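Local coordinates for protein pectate lyase (Cellvibrio cellulosa, PDB 1GXM) that cleaves the pectin backbone polygalacturonate by anti-beta-elimination, this chain being the family 10 catalytic module of a longer, multidomain enzyme, at residues A[183-187]-A[188-192]; A[49-52]-A[53-56]; A[115-119]-A[120-124]; A[261-264]-A[265-269]. One frame throughout, in Å; residues are numbered along the deposited sequence. Where two conformers were deposited one is given.

Contact 1. Residues A[183-187]-A[188-192]; sequences WKQNG and VLTVW
The tight end of this hairpin is where W183 meets T190 and V191, because the carbonyl oxygen of W183 takes two bonds at once. T190 N reaches that oxygen at 2.8 Å, almost in line with the carbonyl bond, while T190 OG1 donates to the same O of W183 at 2.8 Å from above the carbonyl plane, 43° out of it. The hydroxyl is carried there by chi1 of 59°, wedged between the backbone N and the carbonyl carbon of T190, and from this position it also lies at the edge of the W183 indole, in its plane, 3.5 Å from CD1. W183 N closes the end with a nearly straight bond of 2.8 Å to V191 O. The two short strands, 184-185 and 188-189, form a beta hairpin whose type I' turn runs from Q185 to V188, and Q185 and V188 are its hydrogen-bonded pair. On their face the extended Q185 is buried: its CB packs 3.7 Å from T190 CG2, its amide goes on to R250, L283 and N286, and its side chain touches L214. W183 NE1 likewise finds L283 O. Looser contacts mark the other face and the turn. K184 and L189 touch merely through CG and CD1, 3.9 Å apart, before the lysine bends off at chi3, and N186 and G187 are exposed at the tip.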
# COMPACT_ATOMS: atom_id res chain seq x y z
N TRP A 183 8.31 13.27 0.71
CA TRP A 183 8.75 14.35 -0.15
C TRP A 183 8.70 15.70 0.52
O TRP A 183 7.70 16.07 1.10
CB TRP A 183 7.89 14.38 -1.41
CG TRP A 183 8.27 15.44 -2.35
CD1 TRP A 183 7.58 16.57 -2.59
CD2 TRP A 183 9.42 15.47 -3.19
NE1 TRP A 183 8.23 17.33 -3.54
CE2 TRP A 183 9.35 16.66 -3.94
CE3 TRP A 183 10.48 14.59 -3.43
CZ2 TRP A 183 10.32 17.01 -4.88
CZ3 TRP A 183 11.44 14.95 -4.36
CH2 TRP A 183 11.35 16.15 -5.07
N LYS A 184 9.80 16.43 0.41
CA LYS A 184 9.90 17.78 0.93
C LYS A 184 9.70 18.69 -0.25
O LYS A 184 10.51 18.77 -1.17
CB LYS A 184 11.24 18.02 1.60
CG LYS A 184 11.39 17.25 2.89
CD LYS A 184 12.85 17.15 3.43
CE LYS A 184 13.78 18.24 3.02
NZ LYS A 184 15.21 17.84 3.22
N GLN A 185 8.56 19.34 -0.20
CA GLN A 185 8.09 20.21 -1.24
C GLN A 185 8.50 21.61 -0.84
O GLN A 185 7.85 22.22 -0.00
CB GLN A 185 6.59 20.11 -1.33
CG GLN A 185 5.99 20.87 -2.48
CD GLN A 185 4.53 20.64 -2.54
OE1 GLN A 185 3.80 21.20 -1.72
NE2 GLN A 185 4.09 19.77 -3.44
N ASN A 186 9.59 22.08 -1.44
CA ASN A 186 10.13 23.41 -1.15
C ASN A 186 10.24 23.59 0.35
O ASN A 186 9.81 24.58 0.93
CB ASN A 186 9.27 24.48 -1.81
CG ASN A 186 9.16 24.26 -3.31
OD1 ASN A 186 10.17 24.09 -4.00
ND2 ASN A 186 7.92 24.22 -3.81
N GLY A 187 10.81 22.58 0.98
CA GLY A 187 11.10 22.62 2.39
C GLY A 187 10.02 22.08 3.30
O GLY A 187 10.27 21.97 4.48
N VAL A 188 8.84 21.75 2.77
CA VAL A 188 7.68 21.34 3.57
C VAL A 188 7.42 19.84 3.37
O VAL A 188 7.30 19.38 2.25
CB VAL A 188 6.42 22.10 3.14
CG1 VAL A 188 5.18 21.63 3.91
CG2 VAL A 188 6.63 23.61 3.33
N LEU A 189 7.32 19.09 4.45
CA LEU A 189 7.08 17.66 4.36
C LEU A 189 5.67 17.39 3.85
O LEU A 189 4.71 17.98 4.35
CB LEU A 189 7.24 17.03 5.74
CG LEU A 189 7.64 15.59 5.85
CD1 LEU A 189 8.92 15.24 5.07
CD2 LEU A 189 7.84 15.29 7.35
N THR A 190 5.53 16.49 2.87
CA THR A 190 4.24 16.19 2.25
C THR A 190 3.96 14.71 2.31
O THR A 190 3.74 14.19 3.38
CB THR A 190 4.12 16.78 0.82
OG1 THR A 190 5.14 16.27 -0.05
CG2 THR A 190 4.29 18.31 0.86
N VAL A 191 3.97 14.03 1.17
CA VAL A 191 3.58 12.62 1.10
C VAL A 191 4.55 11.88 0.19
O VAL A 191 5.74 12.20 0.17
CB VAL A 191 2.09 12.44 0.75
CG1 VAL A 191 1.23 12.98 1.86
CG2 VAL A 191 1.73 13.07 -0.60
N TRP A 192 4.07 10.87 -0.53
CA TRP A 192 4.92 9.98 -1.28
C TRP A 192 4.40 9.83 -2.68
O TRP A 192 3.22 9.99 -2.95
CB TRP A 192 4.97 8.57 -0.64
CG TRP A 192 5.52 8.61 0.74
CD1 TRP A 192 6.81 8.39 1.10
CD2 TRP A 192 4.83 8.99 1.93
NE1 TRP A 192 6.96 8.58 2.44
CE2 TRP A 192 5.76 8.95 2.98
CE3 TRP A 192 3.51 9.33 2.22
CZ2 TRP A 192 5.42 9.27 4.29
CZ3 TRP A 192 3.17 9.64 3.50
CH2 TRP A 192 4.12 9.64 4.53

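Contact 2. Residues A[49-52]-A[53-56]; sequences GWPK and NLDY
The indole of W50 and the phenol of Y56 cross at about a right angle, Y56 OH lying 3.2 Å from W50 CD1. One face of the Y56 ring carries L54 O, 3.7 Å above the plane and offset toward the rim, and W32 meets this ring edge-to-face. The hydroxyl is bonded to E79 and to a water that also donates to P51 O at 2.7 Å and accepts from L54 N, tying together both arms of the bend where direct hydrogen bonding is absent. Apart from the water, P51 CD touches L54 CD1 at 3.9 Å. Farther out, K52 and N53 run side by side; with chi1 of 63° and an otherwise extended chain, the lysine lies along the asparagine amide, and a second water bridges K52 NZ and N53 ND2. K52 NZ also forms a salt bridge with D72, and N53 OD1 accepts from N73. D55 is the centre of an inverse gamma turn. The whole bend belongs to the irregular chain between helix 37-42 and strand 69-70: Y56 packs on V39 and V40 of that helix, W50 NE1 bonds V40 O, and W50 rests on helix 77-90 while its backbone pairs with T70.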
# COMPACT_ATOMS: atom_id res chain seq x y z
N GLY A 49 6.45 -16.28 -2.03
CA GLY A 49 5.51 -15.30 -2.54
C GLY A 49 4.45 -15.95 -3.41
O GLY A 49 4.56 -17.12 -3.79
N TRP A 50 3.45 -15.18 -3.77
CA TRP A 50 2.46 -15.59 -4.73
C TRP A 50 2.52 -14.74 -5.98
O TRP A 50 2.91 -13.57 -5.93
CB TRP A 50 1.04 -15.44 -4.20
CG TRP A 50 0.57 -16.59 -3.36
CD1 TRP A 50 -0.27 -17.57 -3.76
CD2 TRP A 50 0.86 -16.85 -1.98
NE1 TRP A 50 -0.50 -18.44 -2.73
CE2 TRP A 50 0.18 -18.03 -1.62
CE3 TRP A 50 1.66 -16.23 -1.02
CZ2 TRP A 50 0.25 -18.57 -0.35
CZ3 TRP A 50 1.69 -16.76 0.26
CH2 TRP A 50 1.01 -17.92 0.57
N PRO A 51 2.09 -15.31 -7.09
CA PRO A 51 1.89 -14.52 -8.31
C PRO A 51 0.58 -13.75 -8.13
O PRO A 51 -0.22 -14.07 -7.25
CB PRO A 51 1.75 -15.58 -9.41
CG PRO A 51 1.96 -16.86 -8.78
CD PRO A 51 1.70 -16.71 -7.30
N LYS A 52 0.37 -12.74 -8.95
CA LYS A 52 -0.88 -11.99 -8.86
C LYS A 52 -1.96 -12.54 -9.78
O LYS A 52 -1.68 -13.35 -10.67
CB LYS A 52 -0.67 -10.51 -9.16
CG LYS A 52 -0.19 -10.22 -10.55
CD LYS A 52 -0.19 -8.75 -10.82
CE LYS A 52 0.27 -8.41 -12.20
NZ LYS A 52 0.23 -6.93 -12.38
N ASN A 53 -3.18 -12.10 -9.52
CA ASN A 53 -4.31 -12.23 -10.45
C ASN A 53 -4.84 -13.65 -10.64
O ASN A 53 -5.52 -13.93 -11.62
CB ASN A 53 -3.97 -11.64 -11.83
CG ASN A 53 -3.65 -10.16 -11.79
OD1 ASN A 53 -3.97 -9.46 -10.83
ND2 ASN A 53 -3.01 -9.69 -12.85
N LEU A 54 -4.54 -14.54 -9.71
CA LEU A 54 -5.10 -15.88 -9.76
C LEU A 54 -6.53 -15.88 -9.22
O LEU A 54 -6.80 -15.29 -8.17
CB LEU A 54 -4.24 -16.86 -8.97
CG LEU A 54 -2.85 -17.08 -9.59
CD1 LEU A 54 -1.87 -17.63 -8.56
CD2 LEU A 54 -2.93 -18.03 -10.80
N ASP A 55 -7.43 -16.54 -9.93
CA ASP A 55 -8.85 -16.58 -9.56
C ASP A 55 -9.10 -17.75 -8.63
O ASP A 55 -9.60 -18.79 -9.05
CB ASP A 55 -9.70 -16.69 -10.83
CG ASP A 55 -11.19 -16.44 -10.58
OD1 ASP A 55 -11.61 -16.27 -9.40
OD2 ASP A 55 -12.01 -16.44 -11.52
N TYR A 56 -8.77 -17.58 -7.35
CA TYR A 56 -8.80 -18.71 -6.40
C TYR A 56 -10.18 -19.27 -6.20
O TYR A 56 -10.30 -20.42 -5.83
CB TYR A 56 -8.26 -18.32 -5.05
CG TYR A 56 -6.83 -17.85 -5.09
CD1 TYR A 56 -5.81 -18.69 -5.51
CD2 TYR A 56 -6.50 -16.57 -4.68
CE1 TYR A 56 -4.51 -18.26 -5.53
CE2 TYR A 56 -5.21 -16.14 -4.68
CZ TYR A 56 -4.21 -16.97 -5.12
OH TYR A 56 -2.92 -16.53 -5.14
O HOH W 1 -2.93 -14.46 -7.16
O HOH W 2 -2.46 -6.82 -12.91

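Contact 3. Residues A[115-119]-A[120-124]; sequences ALPQF and YPLKG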
# COMPACT_ATOMS: atom_id res chain seq x y z
N ALA A 115 13.23 -0.52 1.53
CA ALA A 115 12.29 -0.55 0.42
C ALA A 115 11.82 -1.97 0.15
O ALA A 115 12.61 -2.91 0.22
CB ALA A 115 12.95 -0.02 -0.79
N LEU A 116 10.56 -2.11 -0.22
CA LEU A 116 10.02 -3.36 -0.74
C LEU A 116 9.68 -3.20 -2.20
O LEU A 116 8.94 -2.28 -2.57
CB LEU A 116 8.76 -3.78 0.01
CG LEU A 116 8.95 -4.01 1.51
CD1 LEU A 116 7.66 -4.43 2.15
CD2 LEU A 116 9.95 -5.09 1.74
N PRO A 117 10.19 -4.08 -3.05
CA PRO A 117 9.90 -4.05 -4.47
C PRO A 117 8.56 -4.67 -4.77
O PRO A 117 7.97 -5.38 -3.97
CB PRO A 117 11.01 -4.91 -5.06
CG PRO A 117 11.25 -5.92 -4.01
CD PRO A 117 11.10 -5.19 -2.71
N GLN A 118 8.06 -4.39 -5.96
CA GLN A 118 6.80 -4.95 -6.40
C GLN A 118 6.88 -6.44 -6.68
O GLN A 118 5.95 -7.17 -6.39
CB GLN A 118 6.32 -4.21 -7.64
CG GLN A 118 4.90 -4.52 -8.01
CD GLN A 118 4.48 -3.84 -9.31
OE1 GLN A 118 3.48 -3.10 -9.35
NE2 GLN A 118 5.20 -4.10 -10.36
N PHE A 119 7.96 -6.87 -7.30
CA PHE A 119 8.22 -8.26 -7.61
C PHE A 119 9.59 -8.61 -7.07
O PHE A 119 10.53 -7.81 -7.15
CB PHE A 119 8.25 -8.51 -9.11
CG PHE A 119 6.91 -8.62 -9.74
CD1 PHE A 119 6.20 -7.48 -10.04
CD2 PHE A 119 6.38 -9.84 -10.07
CE1 PHE A 119 4.97 -7.56 -10.63
CE2 PHE A 119 5.15 -9.91 -10.69
CZ PHE A 119 4.45 -8.78 -10.96
N TYR A 120 9.73 -9.85 -6.60
CA TYR A 120 10.99 -10.32 -6.08
C TYR A 120 11.07 -11.83 -6.30
O TYR A 120 10.10 -12.50 -6.02
CB TYR A 120 11.09 -10.04 -4.60
CG TYR A 120 12.48 -10.33 -4.10
CD1 TYR A 120 13.52 -9.45 -4.34
CD2 TYR A 120 12.76 -11.52 -3.44
CE1 TYR A 120 14.81 -9.72 -3.92
CE2 TYR A 120 14.06 -11.79 -3.00
CZ TYR A 120 15.07 -10.89 -3.25
OH TYR A 120 16.34 -11.16 -2.81
N PRO A 121 12.21 -12.40 -6.74
CA PRO A 121 13.42 -11.72 -7.18
C PRO A 121 13.13 -10.63 -8.20
O PRO A 121 12.15 -10.68 -8.94
CB PRO A 121 14.25 -12.85 -7.78
CG PRO A 121 13.85 -14.00 -6.93
CD PRO A 121 12.36 -13.86 -6.77
N LEU A 122 14.01 -9.65 -8.22
CA LEU A 122 13.83 -8.48 -9.04
C LEU A 122 13.73 -8.83 -10.50
O LEU A 122 14.50 -9.64 -11.02
CB LEU A 122 14.97 -7.50 -8.83
CG LEU A 122 15.10 -6.99 -7.40
CD1 LEU A 122 16.26 -6.01 -7.30
CD2 LEU A 122 13.79 -6.37 -6.90
N LYS A 123 12.76 -8.23 -11.16
CA LYS A 123 12.51 -8.46 -12.57
C LYS A 123 13.05 -7.36 -13.46
O LYS A 123 13.07 -7.51 -14.69
CB LYS A 123 11.02 -8.61 -12.78
CG LYS A 123 10.48 -9.96 -12.35
CD LYS A 123 10.21 -10.83 -13.59
CE LYS A 123 10.28 -12.31 -13.32
NZ LYS A 123 11.61 -12.90 -13.60
N GLY A 124 13.50 -6.26 -12.86
CA GLY A 124 13.98 -5.13 -13.62
C GLY A 124 12.85 -4.17 -13.91
O GLY A 124 11.67 -4.49 -13.83
O HOH W 3 11.09 -6.49 -9.61
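Chi1 of -61° puts CG of L122 opposite the carbonyl carbon and chi2 of -179° sends CD1 straight on, so the other branch, CD2, is turned to P117 and F119. L122 CD2 lies 3.6 Å from P117 CB and 3.6 Å from F119 O, and the L122 and P117 side chains cross at about a right angle. P117 is buried and also meets Y120, P117 CG lying 4.2 Å from Y120 CB, so the ring is touched by two side chains of the following segment. Farther on, F119 CB and K123 CG are 4.2 Å apart. A water donates to F119 O at 2.8 Å and accepts from K123 N at 2.9 Å, linking two backbone positions that share no direct bond. The F119 ring has Q118 NE2 at its edge, in plane. The peptide bond before P121 is cis, and P121 O is bonded to S68 OG. Y120 lies against F105 and S109 of helix 93-109, and P117 shares S109. The arrangement is a bend bridged by a water, after the short strand 119-120, whose Y120 pairs with G69, and it lies in the irregular connection between helix 93-109 and strand 130-131.

Contact 4. Residues A[261-264]-A[265-269]; sequences SLAA and TNPIV
L262 and V269 meet through their branch ends, L262 CD1 lying 3.7 Å from V269 CG1 with the two side chains at about a right angle. Beside them A263 packs on P267: A263 CA stands 3.8 Å from P267 CB, and the two CB atoms are 4.0 Å apart, an ordinary apolar contact between two buried residues. L262 O accepts two weak bonds, from T265 N at 3.4 Å and N266 N at 3.1 Å. The second has an N-H...O angle of only 135°, so the chain is curled around this oxygen without a strong grip. This is the connection of a beta hairpin, with strand 256-258 pairing antiparallel with strand 268-271 and a short 3-10 segment lying between them. At the entry to the second strand N266 makes an Asx turn: its OD1 accepts from I268 N at 2.8 Å, the donor standing 38° above the amide plane. Chi1 of -170° swings that amide opposite the backbone N of N266, and on to the carbonyl side from which the following chain departs. Farther out, R309 clasps the bend from helix 306-311, its NE bonding A263 O and its NH2 bonding A264 O. P267 O accepts from the backbone of D259, and P267 packs on Y258 and I301, while V269 pairs with T257.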
# COMPACT_ATOMS: atom_id res chain seq x y z
N SER A 261 -18.23 7.27 -13.93
CA SER A 261 -19.35 7.06 -14.87
C SER A 261 -19.46 8.17 -15.92
O SER A 261 -20.10 8.00 -16.97
CB SER A 261 -20.69 6.93 -14.13
OG SER A 261 -21.31 8.19 -13.87
N LEU A 262 -18.84 9.31 -15.64
CA LEU A 262 -18.88 10.48 -16.48
C LEU A 262 -17.55 10.65 -17.21
O LEU A 262 -17.33 11.65 -17.85
CB LEU A 262 -19.21 11.73 -15.67
CG LEU A 262 -20.51 11.60 -14.85
CD1 LEU A 262 -20.80 12.84 -14.06
CD2 LEU A 262 -21.68 11.26 -15.75
N ALA A 263 -16.69 9.63 -17.13
CA ALA A 263 -15.35 9.75 -17.70
C ALA A 263 -15.28 9.88 -19.22
O ALA A 263 -14.27 10.34 -19.73
CB ALA A 263 -14.45 8.61 -17.23
N ALA A 264 -16.33 9.50 -19.93
CA ALA A 264 -16.32 9.59 -21.40
C ALA A 264 -15.88 10.97 -21.83
O ALA A 264 -15.15 11.11 -22.80
CB ALA A 264 -17.70 9.32 -21.98
N THR A 265 -16.33 12.01 -21.12
CA THR A 265 -15.91 13.35 -21.47
C THR A 265 -15.13 14.01 -20.36
O THR A 265 -14.06 14.54 -20.60
CB THR A 265 -17.07 14.25 -21.94
OG1 THR A 265 -17.99 14.44 -20.89
CG2 THR A 265 -17.91 13.59 -23.06
N ASN A 266 -15.65 13.98 -19.13
CA ASN A 266 -14.93 14.56 -18.01
C ASN A 266 -15.51 14.05 -16.70
O ASN A 266 -16.61 14.42 -16.33
CB ASN A 266 -14.98 16.09 -18.03
CG ASN A 266 -14.04 16.71 -17.03
OD1 ASN A 266 -13.57 16.04 -16.11
ND2 ASN A 266 -13.76 17.99 -17.17
N PRO A 267 -14.76 13.23 -15.97
CA PRO A 267 -15.23 12.69 -14.70
C PRO A 267 -15.10 13.64 -13.53
O PRO A 267 -15.56 13.31 -12.44
CB PRO A 267 -14.32 11.49 -14.48
CG PRO A 267 -13.03 11.91 -15.10
CD PRO A 267 -13.39 12.77 -16.27
N ILE A 268 -14.47 14.78 -13.73
CA ILE A 268 -14.28 15.73 -12.64
C ILE A 268 -15.42 16.70 -12.71
O ILE A 268 -15.48 17.57 -13.59
CB ILE A 268 -12.93 16.43 -12.75
CG1 ILE A 268 -11.80 15.39 -12.66
CG2 ILE A 268 -12.80 17.50 -11.63
CD1 ILE A 268 -10.43 15.92 -13.01
N VAL A 269 -16.36 16.51 -11.80
CA VAL A 269 -17.63 17.22 -11.90
C VAL A 269 -17.98 17.93 -10.61
O VAL A 269 -17.57 17.51 -9.54
CB VAL A 269 -18.77 16.26 -12.29
CG1 VAL A 269 -18.48 15.64 -13.64
CG2 VAL A 269 -19.01 15.21 -11.24

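Along the chain the order is contact 2, contact 3, contact 1, contact 4, all within the range of the pectic acid lyase family, and every one is a local contact within one continuous stretch. Contacts 2 and 3 are neighbours, their centres about 16 Å apart and their nearest atoms about 4 Å; both lean on strand 69-70. Contact 1 lies on the opposite side of the chain's centre from contact 2, about 35 Å away between centres. Contact 4 is about 30 Å from contact 1 and 35 Å from contact 3, centre to centre. The four are spread over a module with more helix than strand, contacts 1 and 4 belonging to different two-stranded sheets.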